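Local coordinates for putative phosphosugar isomerases (Salmonella typhimurium LT2, PDB 3FKJ), which probably acts as a phosphosugar isomerase of the SIS family, binding carbohydrate derivatives, at residues E25-I30 against L160-E165; F55-Y60 against Q154-S159. One frame throughout, in Å; residues are numbered along the deposited sequence.

In the fold
Helix 155-170 serves two neighbours at once, and the two contacts follow one another along it. Residues 154-159, which include the start of the helix, meet helix 56-65 in contact 2, while the following residues 160-165 meet helix 22-35 in contact 1. The two centres lie about 11 Å apart. They join directly where A163 CB comes within 3.6 Å of G58 CA, so the close approach begun in contact 2 continues one turn along the shared helix. A weak hydrogen bond also links N26 ND2 with Y158 OH. A bound thiocyanate, probably from the crystallisation liquor, lies about 4 Å from the side chain of A156, placing contact 2 nearer to that possible anion pocket.

Contact 1 of 2, residues E25-I30 against L160-E165; sequences ENARRI and LWLALE
A27 turns its methyl toward W161, L162 and E165 on the facing helix. The segment axes approach to 8.6 Å and cross at -41°, a spacing that the single methyl suits. A27 CB lies 3.9 Å from W161 CB, at the root of that side chain rather than at its indole, which runs on to stack with F183 and to donate from NE1 to the carbonyl of A152. The L162 branch ending in CD2 reaches A27 CA at 4.0 Å, and the same side chain also packs on I120, L122 and I138 of the parallel sheet.

The second kind of contact is polar against aliphatic. The first torsion of E165 (chi1 -69°) sets CG 3.8 Å from A27 CB, and a bend at chi2 (-63°) then turns the carboxylate across the R28 methylenes. E165 OE1 is 3.6 Å from R28 CD, whereas R28 NE and E165 OE2 stand 4.9 Å apart, with the guanidinium and carboxylate planes nearly perpendicular. The carboxylate is instead gripped by Y176 OH at OE2 and Q169 NE2 at OE1; Q169 also bonds to the R28 carbonyl. R28 NH1 bonds weakly to the same Y176 hydroxyl, which thus links the two groups.

The chemistry implies apolar helix packing beside a buried carboxylate held by neutral donors, its negative charge probably favoured by R28 through space and through Y176.

Contact 2 of 2, residues F55-Y60 against Q154-S159; sequences FWPGKY and QKAAYS
G58 and S159 face each other where the helical segments 56-60 and 155-159 run almost parallel, 14° apart with axes 7.7 Å from each other, and their CA atoms are separated by just 4.6 Å. With no side chain on G58, the backbones can touch: G58 CA makes a CA-H...O contact of 3.4 Å with S159 O.

S159 is the polar centre. Its OG is turned between the backbone N and the carbonyl carbon (chi1 76°), a rotation that carries it back over its own helix while it still faces G58. There it accepts the amide of G58, N to OG 3.2 Å, through a moderately bent bond. The hydroxyl donates in turn to the carbonyl of A156, OG to O 2.6 Å, approaching in the carbonyl plane. The G54 carbonyl is a second acceptor within bonding distance, so the one proton is probably shared or alternates between them. A buried hydroxyl is thereby tied to backbone atoms of both helical regions.

Apolar groups flank S159. The pyrrolidine of P57 lies against the same oxygen, CD to OG 3.4 Å, and its CG extends toward the A156 methyl. From the start of segment 55-60, F55 brings its CA to 3.6 Å from S159 CB and presents its ring edge, CD1 to S159 CB 3.8 Å, while the ring itself continues to F45, I94 and A96 of the sheet.

Glycine-mediated close packing of near-parallel helices, reinforced by a serine hydroxyl, here joins two helices of an alpha/beta SIS fold with a five-stranded parallel sheet.

Contact 1 of 2, residues E25-I30 against L160-E165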
ATOM      1  N   GLU A  25      20.921 -17.568 -11.381  1.00 35.60           N
ATOM      2  CA  GLU A  25      20.727 -18.445 -12.527  1.00 36.27           C
ATOM      3  C   GLU A  25      19.276 -18.855 -12.734  1.00 35.93           C
ATOM      4  O   GLU A  25      18.810 -18.893 -13.863  1.00 31.47           O
ATOM      5  CB  GLU A  25      21.615 -19.691 -12.410  1.00 34.55           C
ATOM      6  CG  GLU A  25      22.062 -20.262 -13.733  1.00 41.79           C
ATOM      7  CD  GLU A  25      23.448 -20.993 -13.674  1.00 43.84           C
ATOM      8  OE1 GLU A  25      24.001 -21.224 -12.567  1.00 45.92           O
ATOM      9  OE2 GLU A  25      23.982 -21.334 -14.750  1.00 51.12           O
ATOM     10  N   ASN A  26      18.575 -19.170 -11.642  1.00 37.50           N
ATOM     11  CA  ASN A  26      17.135 -19.463 -11.694  1.00 38.40           C
ATOM     12  C   ASN A  26      16.348 -18.325 -12.298  1.00 36.67           C
ATOM     13  O   ASN A  26      15.593 -18.514 -13.262  1.00 35.87           O
ATOM     14  CB  ASN A  26      16.568 -19.753 -10.295  1.00 40.57           C
ATOM     15  CG  ASN A  26      16.811 -21.189  -9.842  1.00 40.99           C
ATOM     16  OD1 ASN A  26      17.218 -22.050 -10.632  1.00 44.30           O
ATOM     17  ND2 ASN A  26      16.554 -21.452  -8.571  1.00 33.45           N
ATOM     18  N   ALA A  27      16.534 -17.138 -11.727  1.00 37.81           N
ATOM     19  CA  ALA A  27      15.866 -15.930 -12.213  1.00 36.13           C
ATOM     20  C   ALA A  27      16.125 -15.709 -13.688  1.00 35.14           C
ATOM     21  O   ALA A  27      15.220 -15.403 -14.471  1.00 33.28           O
ATOM     22  CB  ALA A  27      16.337 -14.709 -11.430  1.00 37.25           C
ATOM     23  N   ARG A  28      17.383 -15.866 -14.075  1.00 35.86           N
ATOM     24  CA  ARG A  28      17.784 -15.558 -15.431  1.00 36.13           C
ATOM     25  C   ARG A  28      17.189 -16.540 -16.436  1.00 36.37           C
ATOM     26  O   ARG A  28      16.704 -16.110 -17.496  1.00 35.67           O
ATOM     27  CB  ARG A  28      19.306 -15.490 -15.533  1.00 37.12           C
ATOM     28  CG  ARG A  28      19.782 -15.193 -16.923  1.00 44.38           C
ATOM     29  CD  ARG A  28      20.983 -14.303 -16.934  1.00 47.05           C
ATOM     30  NE  ARG A  28      22.237 -15.037 -17.007  1.00 54.78           N
ATOM     31  CZ  ARG A  28      23.409 -14.446 -17.229  1.00 53.89           C
ATOM     32  NH1 ARG A  28      23.496 -13.117 -17.377  1.00 50.42           N
ATOM     33  NH2 ARG A  28      24.502 -15.181 -17.305  1.00 47.65           N
ATOM     34  N   ARG A  29      17.216 -17.837 -16.108  1.00 35.96           N
ATOM     35  CA  ARG A  29      16.609 -18.865 -16.975  1.00 36.60           C
ATOM     36  C   ARG A  29      15.109 -18.668 -17.085  1.00 35.94           C
ATOM     37  O   ARG A  29      14.530 -18.797 -18.159  1.00 34.81           O
ATOM     38  CB  ARG A  29      16.807 -20.278 -16.447  1.00 37.48           C
ATOM     39  CG  ARG A  29      18.209 -20.795 -16.293  1.00 46.19           C
ATOM     40  CD  ARG A  29      18.205 -22.225 -15.642  1.00 57.67           C
ATOM     41  NE  ARG A  29      17.331 -22.346 -14.453  1.00 62.25           N
ATOM     42  CZ  ARG A  29      16.029 -22.669 -14.471  1.00 62.40           C
ATOM     43  NH1 ARG A  29      15.388 -22.914 -15.617  1.00 63.98           N
ATOM     44  NH2 ARG A  29      15.352 -22.727 -13.334  1.00 60.08           N
ATOM     45  N   ILE A  30      14.455 -18.370 -15.967  1.00 35.70           N
ATOM     46  CA  ILE A  30      12.995 -18.233 -16.013  1.00 34.74           C
ATOM     47  C   ILE A  30      12.566 -17.098 -16.953  1.00 35.21           C
ATOM     48  O   ILE A  30      11.663 -17.281 -17.797  1.00 32.91           O
ATOM     49  CB  ILE A  30      12.377 -18.121 -14.606  1.00 33.96           C
ATOM     50  CG1 ILE A  30      12.577 -19.467 -13.873  1.00 36.90           C
ATOM     51  CG2 ILE A  30      10.873 -17.747 -14.695  1.00 28.54           C
ATOM     52  CD1 ILE A  30      12.352 -19.435 -12.393  1.00 31.71           C
ATOM     53  N   LEU A 160      13.946  -9.456  -5.882  1.00 30.71           N
ATOM     54  CA  LEU A 160      14.884  -8.494  -6.455  1.00 31.35           C
ATOM     55  C   LEU A 160      15.629  -9.133  -7.622  1.00 31.66           C
ATOM     56  O   LEU A 160      15.855  -8.485  -8.631  1.00 32.66           O
ATOM     57  CB  LEU A 160      15.845  -7.928  -5.398  1.00 30.10           C
ATOM     58  CG  LEU A 160      16.809  -6.814  -5.879  1.00 32.32           C
ATOM     59  CD1 LEU A 160      16.127  -5.631  -6.534  1.00 27.96           C
ATOM     60  CD2 LEU A 160      17.698  -6.351  -4.765  1.00 29.11           C
ATOM     61  N   TRP A 161      15.984 -10.418  -7.486  1.00 33.44           N
ATOM     62  CA  TRP A 161      16.609 -11.177  -8.592  1.00 32.49           C
ATOM     63  C   TRP A 161      15.706 -11.182  -9.839  1.00 32.13           C
ATOM     64  O   TRP A 161      16.155 -10.913 -10.946  1.00 31.46           O
ATOM     65  CB  TRP A 161      16.912 -12.628  -8.185  1.00 31.13           C
ATOM     66  CG  TRP A 161      18.133 -12.814  -7.296  1.00 29.37           C
ATOM     67  CD1 TRP A 161      18.143 -13.269  -6.026  1.00 27.17           C
ATOM     68  CD2 TRP A 161      19.505 -12.563  -7.647  1.00 34.56           C
ATOM     69  NE1 TRP A 161      19.433 -13.329  -5.542  1.00 37.02           N
ATOM     70  CE2 TRP A 161      20.292 -12.890  -6.515  1.00 39.12           C
ATOM     71  CE3 TRP A 161      20.141 -12.088  -8.801  1.00 33.15           C
ATOM     72  CZ2 TRP A 161      21.695 -12.779  -6.509  1.00 36.05           C
ATOM     73  CZ3 TRP A 161      21.532 -11.952  -8.785  1.00 38.48           C
ATOM     74  CH2 TRP A 161      22.291 -12.292  -7.644  1.00 36.10           C
ATOM     75  N   LEU A 162      14.441 -11.538  -9.643  1.00 33.20           N
ATOM     76  CA  LEU A 162      13.466 -11.620 -10.745  1.00 33.10           C
ATOM     77  C   LEU A 162      13.230 -10.246 -11.353  1.00 31.27           C
ATOM     78  O   LEU A 162      13.241 -10.090 -12.573  1.00 34.23           O
ATOM     79  CB  LEU A 162      12.142 -12.199 -10.238  1.00 31.31           C
ATOM     80  CG  LEU A 162      12.205 -13.686  -9.922  1.00 32.80           C
ATOM     81  CD1 LEU A 162      10.991 -14.151  -9.030  1.00 32.80           C
ATOM     82  CD2 LEU A 162      12.285 -14.413 -11.213  1.00 27.13           C
ATOM     83  N   ALA A 163      13.066  -9.240 -10.509  1.00 30.16           N
ATOM     84  CA  ALA A 163      12.989  -7.842 -10.964  1.00 31.32           C
ATOM     85  C   ALA A 163      14.190  -7.425 -11.834  1.00 32.65           C
ATOM     86  O   ALA A 163      13.990  -6.840 -12.921  1.00 29.88           O
ATOM     87  CB  ALA A 163      12.856  -6.877  -9.794  1.00 29.73           C
ATOM     88  N   LEU A 164      15.408  -7.667 -11.309  1.00 32.68           N
ATOM     89  CA  LEU A 164      16.649  -7.383 -12.031  1.00 33.81           C
ATOM     90  C   LEU A 164      16.618  -7.983 -13.442  1.00 34.72           C
ATOM     91  O   LEU A 164      16.929  -7.304 -14.421  1.00 33.74           O
ATOM     92  CB  LEU A 164      17.860  -7.965 -11.283  1.00 35.73           C
ATOM     93  CG  LEU A 164      19.219  -7.942 -11.991  1.00 30.63           C
ATOM     94  CD1 LEU A 164      19.703  -6.500 -12.066  1.00 29.06           C
ATOM     95  CD2 LEU A 164      20.240  -8.895 -11.278  1.00 31.02           C
ATOM     96  N   GLU A 165      16.247  -9.258 -13.519  1.00 32.71           N
ATOM     97  CA  GLU A 165      16.199  -9.984 -14.788  1.00 31.32           C
ATOM     98  C   GLU A 165      15.109  -9.543 -15.740  1.00 31.46           C
ATOM     99  O   GLU A 165      15.347  -9.452 -16.946  1.00 32.17           O
ATOM    100  CB  GLU A 165      16.113 -11.495 -14.532  1.00 31.13           C
ATOM    101  CG  GLU A 165      17.393 -12.063 -13.946  1.00 30.99           C
ATOM    102  CD  GLU A 165      18.588 -11.935 -14.890  1.00 39.95           C
ATOM    103  OE1 GLU A 165      18.423 -11.948 -16.140  1.00 36.51           O
ATOM    104  OE2 GLU A 165      19.708 -11.836 -14.366  1.00 38.51           O
TER

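Contact 2 of 2, residues F55-Y60 against Q154-S159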
ATOM      1  N   PHE A  55       7.682  -9.208  -1.814  1.00 29.71           N
ATOM      2  CA  PHE A  55       7.849  -8.716  -3.157  1.00 30.23           C
ATOM      3  C   PHE A  55       8.204  -7.238  -3.255  1.00 31.56           C
ATOM      4  O   PHE A  55       8.511  -6.774  -4.346  1.00 31.04           O
ATOM      5  CB  PHE A  55       6.579  -8.991  -3.981  1.00 30.79           C
ATOM      6  CG  PHE A  55       6.357 -10.440  -4.310  1.00 35.65           C
ATOM      7  CD1 PHE A  55       7.392 -11.211  -4.865  1.00 34.92           C
ATOM      8  CD2 PHE A  55       5.118 -11.034  -4.095  1.00 27.91           C
ATOM      9  CE1 PHE A  55       7.172 -12.537  -5.184  1.00 32.83           C
ATOM     10  CE2 PHE A  55       4.905 -12.342  -4.403  1.00 33.83           C
ATOM     11  CZ  PHE A  55       5.927 -13.105  -4.935  1.00 28.34           C
ATOM     12  N   TRP A  56       8.158  -6.499  -2.131  1.00 33.28           N
ATOM     13  CA  TRP A  56       8.454  -5.082  -2.126  1.00 31.65           C
ATOM     14  C   TRP A  56       9.809  -4.717  -2.748  1.00 33.41           C
ATOM     15  O   TRP A  56       9.880  -3.744  -3.494  1.00 33.60           O
ATOM     16  CB  TRP A  56       8.419  -4.485  -0.706  1.00 32.98           C
ATOM     17  CG  TRP A  56       8.408  -2.990  -0.785  1.00 31.46           C
ATOM     18  CD1 TRP A  56       9.470  -2.150  -0.654  1.00 36.90           C
ATOM     19  CD2 TRP A  56       7.282  -2.173  -1.093  1.00 36.15           C
ATOM     20  NE1 TRP A  56       9.062  -0.840  -0.831  1.00 32.65           N
ATOM     21  CE2 TRP A  56       7.727  -0.829  -1.113  1.00 34.21           C
ATOM     22  CE3 TRP A  56       5.933  -2.442  -1.355  1.00 44.60           C
ATOM     23  CZ2 TRP A  56       6.870   0.255  -1.378  1.00 48.14           C
ATOM     24  CZ3 TRP A  56       5.062  -1.351  -1.603  1.00 54.29           C
ATOM     25  CH2 TRP A  56       5.537  -0.022  -1.611  1.00 47.77           C
ATOM     26  N   PRO A  57      10.893  -5.467  -2.415  1.00 32.75           N
ATOM     27  CA  PRO A  57      12.165  -5.104  -3.026  1.00 33.60           C
ATOM     28  C   PRO A  57      12.185  -5.062  -4.543  1.00 32.87           C
ATOM     29  O   PRO A  57      12.771  -4.138  -5.107  1.00 33.17           O
ATOM     30  CB  PRO A  57      13.148  -6.133  -2.456  1.00 33.70           C
ATOM     31  CG  PRO A  57      12.506  -6.527  -1.126  1.00 33.20           C
ATOM     32  CD  PRO A  57      11.047  -6.588  -1.471  1.00 34.12           C
ATOM     33  N   GLY A  58      11.598  -6.065  -5.185  1.00 32.67           N
ATOM     34  CA  GLY A  58      11.445  -6.061  -6.617  1.00 32.99           C
ATOM     35  C   GLY A  58      10.469  -5.016  -7.137  1.00 33.48           C
ATOM     36  O   GLY A  58      10.739  -4.359  -8.172  1.00 32.38           O
ATOM     37  N   LYS A  59       9.334  -4.875  -6.458  1.00 31.65           N
ATOM     38  CA  LYS A  59       8.348  -3.859  -6.826  1.00 30.11           C
ATOM     39  C   LYS A  59       9.017  -2.486  -6.852  1.00 30.29           C
ATOM     40  O   LYS A  59       8.953  -1.762  -7.866  1.00 28.69           O
ATOM     41  CB  LYS A  59       7.140  -3.876  -5.860  1.00 31.70           C
ATOM     42  CG  LYS A  59       6.012  -2.863  -6.196  1.00 36.72           C
ATOM     43  CD  LYS A  59       5.525  -2.096  -4.991  1.00 48.68           C
ATOM     44  CE  LYS A  59       4.257  -1.263  -5.259  1.00 56.55           C
ATOM     45  NZ  LYS A  59       4.278  -0.317  -6.427  1.00 48.81           N
ATOM     46  N   TYR A  60       9.703  -2.148  -5.765  1.00 31.90           N
ATOM     47  CA  TYR A  60      10.359  -0.844  -5.635  1.00 32.20           C
ATOM     48  C   TYR A  60      11.435  -0.621  -6.719  1.00 32.32           C
ATOM     49  O   TYR A  60      11.510   0.461  -7.330  1.00 33.45           O
ATOM     50  CB  TYR A  60      10.904  -0.643  -4.189  1.00 30.55           C
ATOM     51  CG  TYR A  60      11.592   0.694  -3.971  1.00 29.84           C
ATOM     52  CD1 TYR A  60      10.855   1.872  -3.920  1.00 30.40           C
ATOM     53  CD2 TYR A  60      12.969   0.792  -3.862  1.00 29.52           C
ATOM     54  CE1 TYR A  60      11.458   3.105  -3.761  1.00 32.40           C
ATOM     55  CE2 TYR A  60      13.601   2.065  -3.708  1.00 27.84           C
ATOM     56  CZ  TYR A  60      12.829   3.195  -3.628  1.00 31.57           C
ATOM     57  OH  TYR A  60      13.414   4.437  -3.466  1.00 37.57           O
ATOM     58  N   GLN A 154      16.730 -16.286  -0.122  1.00 31.82           N
ATOM     59  CA  GLN A 154      15.464 -16.080   0.569  1.00 32.72           C
ATOM     60  C   GLN A 154      14.381 -15.426  -0.288  1.00 32.43           C
ATOM     61  O   GLN A 154      14.655 -14.799  -1.317  1.00 32.41           O
ATOM     62  CB  GLN A 154      15.705 -15.330   1.876  1.00 33.03           C
ATOM     63  CG  GLN A 154      16.468 -16.197   2.907  1.00 35.04           C
ATOM     64  CD  GLN A 154      16.917 -15.391   4.098  1.00 37.87           C
ATOM     65  OE1 GLN A 154      17.041 -14.176   4.025  1.00 38.34           O
ATOM     66  NE2 GLN A 154      17.163 -16.052   5.185  1.00 30.29           N
ATOM     67  N   LYS A 155      13.142 -15.648   0.139  1.00 31.18           N
ATOM     68  CA  LYS A 155      11.922 -15.245  -0.606  1.00 32.18           C
ATOM     69  C   LYS A 155      11.976 -13.806  -1.098  1.00 32.71           C
ATOM     70  O   LYS A 155      11.750 -13.568  -2.264  1.00 34.08           O
ATOM     71  CB  LYS A 155      10.690 -15.426   0.277  1.00 30.32           C
ATOM     72  CG  LYS A 155       9.349 -15.223  -0.408  1.00 32.24           C
ATOM     73  CD  LYS A 155       8.170 -15.564   0.512  1.00 33.24           C
ATOM     74  CE  LYS A 155       7.926 -14.557   1.620  1.00 39.84           C
ATOM     75  NZ  LYS A 155       7.008 -15.136   2.675  1.00 39.94           N
ATOM     76  N   ALA A 156      12.300 -12.853  -0.215  1.00 33.22           N
ATOM     77  CA  ALA A 156      12.334 -11.442  -0.600  1.00 31.84           C
ATOM     78  C   ALA A 156      13.470 -11.154  -1.557  1.00 32.73           C
ATOM     79  O   ALA A 156      13.299 -10.332  -2.478  1.00 32.46           O
ATOM     80  CB  ALA A 156      12.424 -10.527   0.637  1.00 32.73           C
ATOM     81  N   ALA A 157      14.625 -11.822  -1.351  1.00 32.01           N
ATOM     82  CA  ALA A 157      15.766 -11.697  -2.254  1.00 31.58           C
ATOM     83  C   ALA A 157      15.370 -12.045  -3.710  1.00 31.86           C
ATOM     84  O   ALA A 157      15.789 -11.391  -4.643  1.00 31.70           O
ATOM     85  CB  ALA A 157      16.921 -12.577  -1.789  1.00 26.51           C
ATOM     86  N   TYR A 158      14.574 -13.097  -3.885  1.00 32.07           N
ATOM     87  CA  TYR A 158      14.149 -13.538  -5.217  1.00 31.53           C
ATOM     88  C   TYR A 158      13.265 -12.497  -5.912  1.00 32.97           C
ATOM     89  O   TYR A 158      13.264 -12.404  -7.139  1.00 32.39           O
ATOM     90  CB  TYR A 158      13.444 -14.895  -5.129  1.00 32.59           C
ATOM     91  CG  TYR A 158      14.351 -16.095  -5.360  1.00 33.29           C
ATOM     92  CD1 TYR A 158      14.733 -16.468  -6.640  1.00 32.60           C
ATOM     93  CD2 TYR A 158      14.806 -16.857  -4.305  1.00 34.20           C
ATOM     94  CE1 TYR A 158      15.539 -17.589  -6.860  1.00 34.88           C
ATOM     95  CE2 TYR A 158      15.617 -17.949  -4.513  1.00 35.42           C
ATOM     96  CZ  TYR A 158      15.988 -18.308  -5.794  1.00 34.37           C
ATOM     97  OH  TYR A 158      16.785 -19.408  -5.975  1.00 34.71           O
ATOM     98  N   SER A 159      12.548 -11.688  -5.133  1.00 32.16           N
ATOM     99  CA  SER A 159      11.778 -10.598  -5.727  1.00 32.53           C
ATOM    100  C   SER A 159      12.750  -9.665  -6.454  1.00 31.87           C
ATOM    101  O   SER A 159      12.425  -9.163  -7.525  1.00 30.46           O
ATOM    102  CB  SER A 159      10.907  -9.823  -4.702  1.00 32.47           C
ATOM    103  OG  SER A 159      11.661  -8.939  -3.884  1.00 31.86           O
TER